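PDB 5FMN: INRS from Synechocystis sp., which senses nickel and regulates transcription in response to it, probably as a DNA-binding repressor that belongs to the CsoR-like metal-sensor family. Local coordinates for residues A71-R85 and E95-L107. Residues are numbered along the deposited sequence; the frame is centred on the assembly and turned at random.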
# COMPACT_ATOMS: atom_id res chain seq x y z
N ALA B 71 -8.07 -6.80 10.28
CA ALA B 71 -8.13 -5.38 10.54
C ALA B 71 -9.45 -4.85 10.03
O ALA B 71 -10.14 -4.11 10.73
CB ALA B 71 -6.96 -4.67 9.87
N ARG B 72 -9.81 -5.25 8.82
CA ARG B 72 -11.01 -4.76 8.19
C ARG B 72 -12.27 -5.15 9.00
O ARG B 72 -13.15 -4.33 9.19
CB ARG B 72 -11.06 -5.26 6.74
CG ARG B 72 -12.21 -4.75 5.90
CD ARG B 72 -12.39 -3.24 5.96
NE ARG B 72 -13.80 -2.93 5.72
CZ ARG B 72 -14.38 -2.90 4.52
NH1 ARG B 72 -13.66 -3.05 3.41
NH2 ARG B 72 -15.69 -2.67 4.42
N LEU B 73 -12.29 -6.33 9.59
CA LEU B 73 -13.41 -6.74 10.40
C LEU B 73 -13.54 -5.91 11.66
O LEU B 73 -14.64 -5.62 12.12
CB LEU B 73 -13.30 -8.22 10.81
CG LEU B 73 -13.58 -9.25 9.70
CD1 LEU B 73 -13.29 -10.64 10.23
CD2 LEU B 73 -15.01 -9.16 9.18
N ILE B 74 -12.41 -5.58 12.25
CA ILE B 74 -12.41 -4.81 13.50
C ILE B 74 -12.89 -3.39 13.25
O ILE B 74 -13.66 -2.82 14.04
CB ILE B 74 -10.98 -4.74 14.12
CG1 ILE B 74 -10.56 -6.12 14.62
CG2 ILE B 74 -10.95 -3.74 15.27
CD1 ILE B 74 -9.07 -6.28 14.81
N LEU B 75 -12.43 -2.84 12.12
CA LEU B 75 -12.89 -1.56 11.66
C LEU B 75 -14.38 -1.49 11.32
O LEU B 75 -15.04 -0.51 11.65
CB LEU B 75 -12.07 -1.14 10.44
CG LEU B 75 -12.38 0.24 9.85
CD1 LEU B 75 -11.93 1.32 10.82
CD2 LEU B 75 -11.71 0.40 8.50
N ASP B 76 -14.90 -2.49 10.62
CA ASP B 76 -16.34 -2.55 10.32
C ASP B 76 -17.19 -2.50 11.58
O ASP B 76 -18.14 -1.72 11.64
CB ASP B 76 -16.67 -3.81 9.54
CG ASP B 76 -16.27 -3.71 8.08
OD1 ASP B 76 -15.95 -2.56 7.65
OD2 ASP B 76 -16.32 -4.78 7.38
N ASP B 77 -16.81 -3.26 12.61
CA ASP B 77 -17.54 -3.26 13.88
C ASP B 77 -17.47 -1.92 14.59
O ASP B 77 -18.46 -1.44 15.09
CB ASP B 77 -17.08 -4.39 14.83
CG ASP B 77 -17.47 -5.79 14.33
OD1 ASP B 77 -18.45 -5.91 13.55
OD2 ASP B 77 -16.82 -6.79 14.71
N HIS B 78 -16.28 -1.31 14.61
CA HIS B 78 -16.12 0.05 15.12
C HIS B 78 -17.03 1.08 14.41
O HIS B 78 -17.77 1.82 15.05
CB HIS B 78 -14.66 0.46 15.00
CG HIS B 78 -14.34 1.77 15.66
ND1 HIS B 78 -14.19 1.91 17.02
CD2 HIS B 78 -14.16 3.01 15.13
CE1 HIS B 78 -13.96 3.17 17.31
NE2 HIS B 78 -13.97 3.87 16.18
N MET B 79 -16.99 1.07 13.08
CA MET B 79 -17.82 1.94 12.22
C MET B 79 -19.28 1.79 12.56
O MET B 79 -20.00 2.78 12.66
CB MET B 79 -17.67 1.60 10.73
CG MET B 79 -16.83 2.55 9.89
SD MET B 79 -17.02 2.32 8.09
CE MET B 79 -16.88 0.52 7.94
N ASN B 80 -19.71 0.52 12.66
CA ASN B 80 -21.06 0.19 13.09
C ASN B 80 -21.45 0.82 14.43
O ASN B 80 -22.51 1.45 14.51
CB ASN B 80 -21.28 -1.32 13.12
CG ASN B 80 -22.71 -1.68 13.51
OD1 ASN B 80 -23.66 -0.98 13.18
ND2 ASN B 80 -22.85 -2.75 14.28
N GLU B 81 -20.60 0.70 15.45
CA GLU B 81 -20.85 1.38 16.74
C GLU B 81 -20.92 2.89 16.57
O GLU B 81 -21.79 3.53 17.14
CB GLU B 81 -19.84 1.06 17.81
CG GLU B 81 -19.80 -0.42 18.17
CD GLU B 81 -18.64 -0.76 19.09
OE1 GLU B 81 -17.89 0.19 19.47
OE2 GLU B 81 -18.49 -1.97 19.41
N CYS B 82 -20.03 3.47 15.77
CA CYS B 82 -20.01 4.94 15.61
C CYS B 82 -21.27 5.46 14.96
O CYS B 82 -21.90 6.38 15.46
CB CYS B 82 -18.78 5.42 14.83
SG CYS B 82 -17.20 5.12 15.69
N ILE B 83 -21.66 4.86 13.85
CA ILE B 83 -22.87 5.31 13.17
C ILE B 83 -24.16 5.00 13.94
O ILE B 83 -25.11 5.81 13.93
CB ILE B 83 -22.95 4.80 11.71
CG1 ILE B 83 -23.95 5.65 10.93
CG2 ILE B 83 -23.36 3.34 11.68
CD1 ILE B 83 -24.18 5.20 9.50
N THR B 84 -24.18 3.86 14.63
CA THR B 84 -25.29 3.51 15.53
C THR B 84 -25.44 4.52 16.69
O THR B 84 -26.53 5.02 16.96
CB THR B 84 -25.11 2.08 16.10
OG1 THR B 84 -25.16 1.11 15.03
CG2 THR B 84 -26.18 1.78 17.10
N ARG B 85 -24.34 4.83 17.36
CA ARG B 85 -24.33 5.80 18.46
C ARG B 85 -24.72 7.23 18.02
O ARG B 85 -25.37 7.96 18.77
CB ARG B 85 -22.95 5.81 19.11
CG ARG B 85 -22.88 6.33 20.53
CD ARG B 85 -21.64 5.80 21.26
NE ARG B 85 -20.41 6.02 20.48
CZ ARG B 85 -19.56 5.07 20.07
NH1 ARG B 85 -19.72 3.81 20.42
NH2 ARG B 85 -18.54 5.40 19.29
N GLU B 95 -18.54 11.35 16.97
CA GLU B 95 -18.57 10.06 16.27
C GLU B 95 -17.78 10.06 14.99
O GLU B 95 -17.02 9.12 14.73
CB GLU B 95 -19.98 9.63 15.97
CG GLU B 95 -20.85 9.35 17.19
CD GLU B 95 -20.17 8.58 18.30
OE1 GLU B 95 -19.37 7.67 18.02
OE2 GLU B 95 -20.50 8.84 19.47
N LEU B 96 -17.88 11.14 14.23
CA LEU B 96 -16.95 11.34 13.11
C LEU B 96 -15.48 11.26 13.53
O LEU B 96 -14.66 10.69 12.83
CB LEU B 96 -17.19 12.69 12.43
CG LEU B 96 -18.38 12.79 11.49
CD1 LEU B 96 -18.27 14.12 10.75
CD2 LEU B 96 -18.48 11.62 10.52
N ALA B 97 -15.15 11.89 14.65
CA ALA B 97 -13.77 12.02 15.05
C ALA B 97 -13.26 10.65 15.53
O ALA B 97 -12.11 10.34 15.36
CB ALA B 97 -13.63 13.07 16.16
N GLU B 98 -14.14 9.86 16.16
CA GLU B 98 -13.83 8.47 16.50
C GLU B 98 -13.56 7.60 15.28
O GLU B 98 -12.72 6.70 15.30
CB GLU B 98 -15.02 7.85 17.24
CG GLU B 98 -14.97 8.04 18.73
CD GLU B 98 -14.15 6.97 19.39
OE1 GLU B 98 -14.60 5.81 19.43
OE2 GLU B 98 -13.01 7.29 19.80
N LEU B 99 -14.35 7.80 14.24
CA LEU B 99 -14.20 7.00 13.06
C LEU B 99 -12.87 7.35 12.45
O LEU B 99 -12.16 6.46 12.00
CB LEU B 99 -15.29 7.28 12.03
CG LEU B 99 -15.77 6.03 11.30
CD1 LEU B 99 -16.81 6.40 10.26
CD2 LEU B 99 -14.59 5.30 10.65
N LYS B 100 -12.57 8.65 12.39
CA LYS B 100 -11.40 9.14 11.65
C LYS B 100 -10.10 8.69 12.30
O LYS B 100 -9.17 8.36 11.58
CB LYS B 100 -11.43 10.65 11.49
CG LYS B 100 -12.45 11.12 10.46
CD LYS B 100 -12.93 12.54 10.68
CE LYS B 100 -13.74 13.03 9.49
NZ LYS B 100 -13.82 14.51 9.48
N GLU B 101 -10.09 8.61 13.64
CA GLU B 101 -8.96 8.10 14.37
C GLU B 101 -8.69 6.65 13.99
O GLU B 101 -7.54 6.23 13.89
CB GLU B 101 -9.14 8.14 15.91
CG GLU B 101 -7.78 8.38 16.62
CD GLU B 101 -7.59 7.73 18.01
OE1 GLU B 101 -8.46 7.86 18.92
OE2 GLU B 101 -6.49 7.17 18.25
N ALA B 102 -9.76 5.88 13.94
CA ALA B 102 -9.66 4.47 13.64
C ALA B 102 -9.15 4.27 12.22
O ALA B 102 -8.31 3.41 11.99
CB ALA B 102 -11.01 3.82 13.82
N LEU B 103 -9.65 5.05 11.26
CA LEU B 103 -9.12 5.06 9.89
C LEU B 103 -7.69 5.54 9.78
O LEU B 103 -6.94 5.09 8.93
CB LEU B 103 -9.95 5.96 8.97
CG LEU B 103 -11.27 5.43 8.45
CD1 LEU B 103 -11.97 6.50 7.64
CD2 LEU B 103 -11.00 4.21 7.59
N ASP B 104 -7.33 6.54 10.56
CA ASP B 104 -5.93 6.98 10.56
C ASP B 104 -5.05 5.78 10.83
O ASP B 104 -4.14 5.51 10.06
CB ASP B 104 -5.71 8.09 11.59
CG ASP B 104 -6.36 9.43 11.19
OD1 ASP B 104 -6.61 9.65 9.98
OD2 ASP B 104 -6.57 10.28 12.09
N ARG B 105 -5.35 5.01 11.89
CA ARG B 105 -4.44 3.94 12.35
C ARG B 105 -4.58 2.68 11.50
O ARG B 105 -3.69 1.84 11.47
CB ARG B 105 -4.61 3.61 13.86
CG ARG B 105 -4.58 4.84 14.81
CD ARG B 105 -3.21 5.38 15.22
NE ARG B 105 -2.65 6.29 14.22
CZ ARG B 105 -3.08 7.54 13.97
NH1 ARG B 105 -4.13 8.06 14.62
NH2 ARG B 105 -2.48 8.26 13.02
N PHE B 106 -5.70 2.57 10.79
CA PHE B 106 -5.91 1.50 9.81
C PHE B 106 -5.18 1.70 8.48
O PHE B 106 -4.85 0.73 7.82
CB PHE B 106 -7.42 1.36 9.53
CG PHE B 106 -7.76 0.23 8.62
CD1 PHE B 106 -7.78 0.40 7.24
CD2 PHE B 106 -8.11 -1.01 9.14
CE1 PHE B 106 -8.11 -0.65 6.39
CE2 PHE B 106 -8.42 -2.06 8.30
CZ PHE B 106 -8.42 -1.89 6.93
N LEU B 107 -4.99 2.94 8.03
CA LEU B 107 -4.46 3.19 6.68
C LEU B 107 -2.94 3.25 6.65
O LEU B 107 -2.33 2.63 5.78
CB LEU B 107 -5.08 4.47 6.09
CG LEU B 107 -6.59 4.33 5.85
CD1 LEU B 107 -7.25 5.69 5.75
CD2 LEU B 107 -6.89 3.48 4.61
OXT LEU B 107 -2.29 3.89 7.47
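R85 crosses E95 at about a right angle and meets its carboxylate with the guanidinium edge, near the turn that joins helices 53-89 and 92-106. R85 CB, CG and CD all have E95 OE2 as nearest atom, CG at 3.6 Å. A bend at chi3 (51°) then turns the guanidinium back so that it grips E95 side-on, one nitrogen to each oxygen: R85 NE reaches E95 OE2 at 3.0 Å, nearly in the guanidinium plane, CZ comes nearest E95 OE1, and R85 NH2 reaches E95 OE1 at 2.7 Å on its syn side. The two planes stand 56° apart. NH2 also makes a long salt bridge to E98 OE1. With an alanine here, the buried E95 carboxylate is likely to lose its positive mate and become freer to turn. One turn back, C82 SG rests on E98 CB. H78 NE2 donates to E98 O (3.2 Å) from well above the carbonyl plane, while its CD2 touches A102 CB. Further along, L75 CD2 sits over the centre of the F106 ring in a CH-pi contact, 3.9 Å from the centroid, and A71 CB meets F106 CE2. M79 CG packs on L99 CD2; M79 also touches L103 of the second subunit, and H78 touches C53 of the third. The axes of 71-85 and 95-106 approach to 9.3 Å at 170°: an antiparallel helical hairpin, as in the all-helical CsoR-like fold.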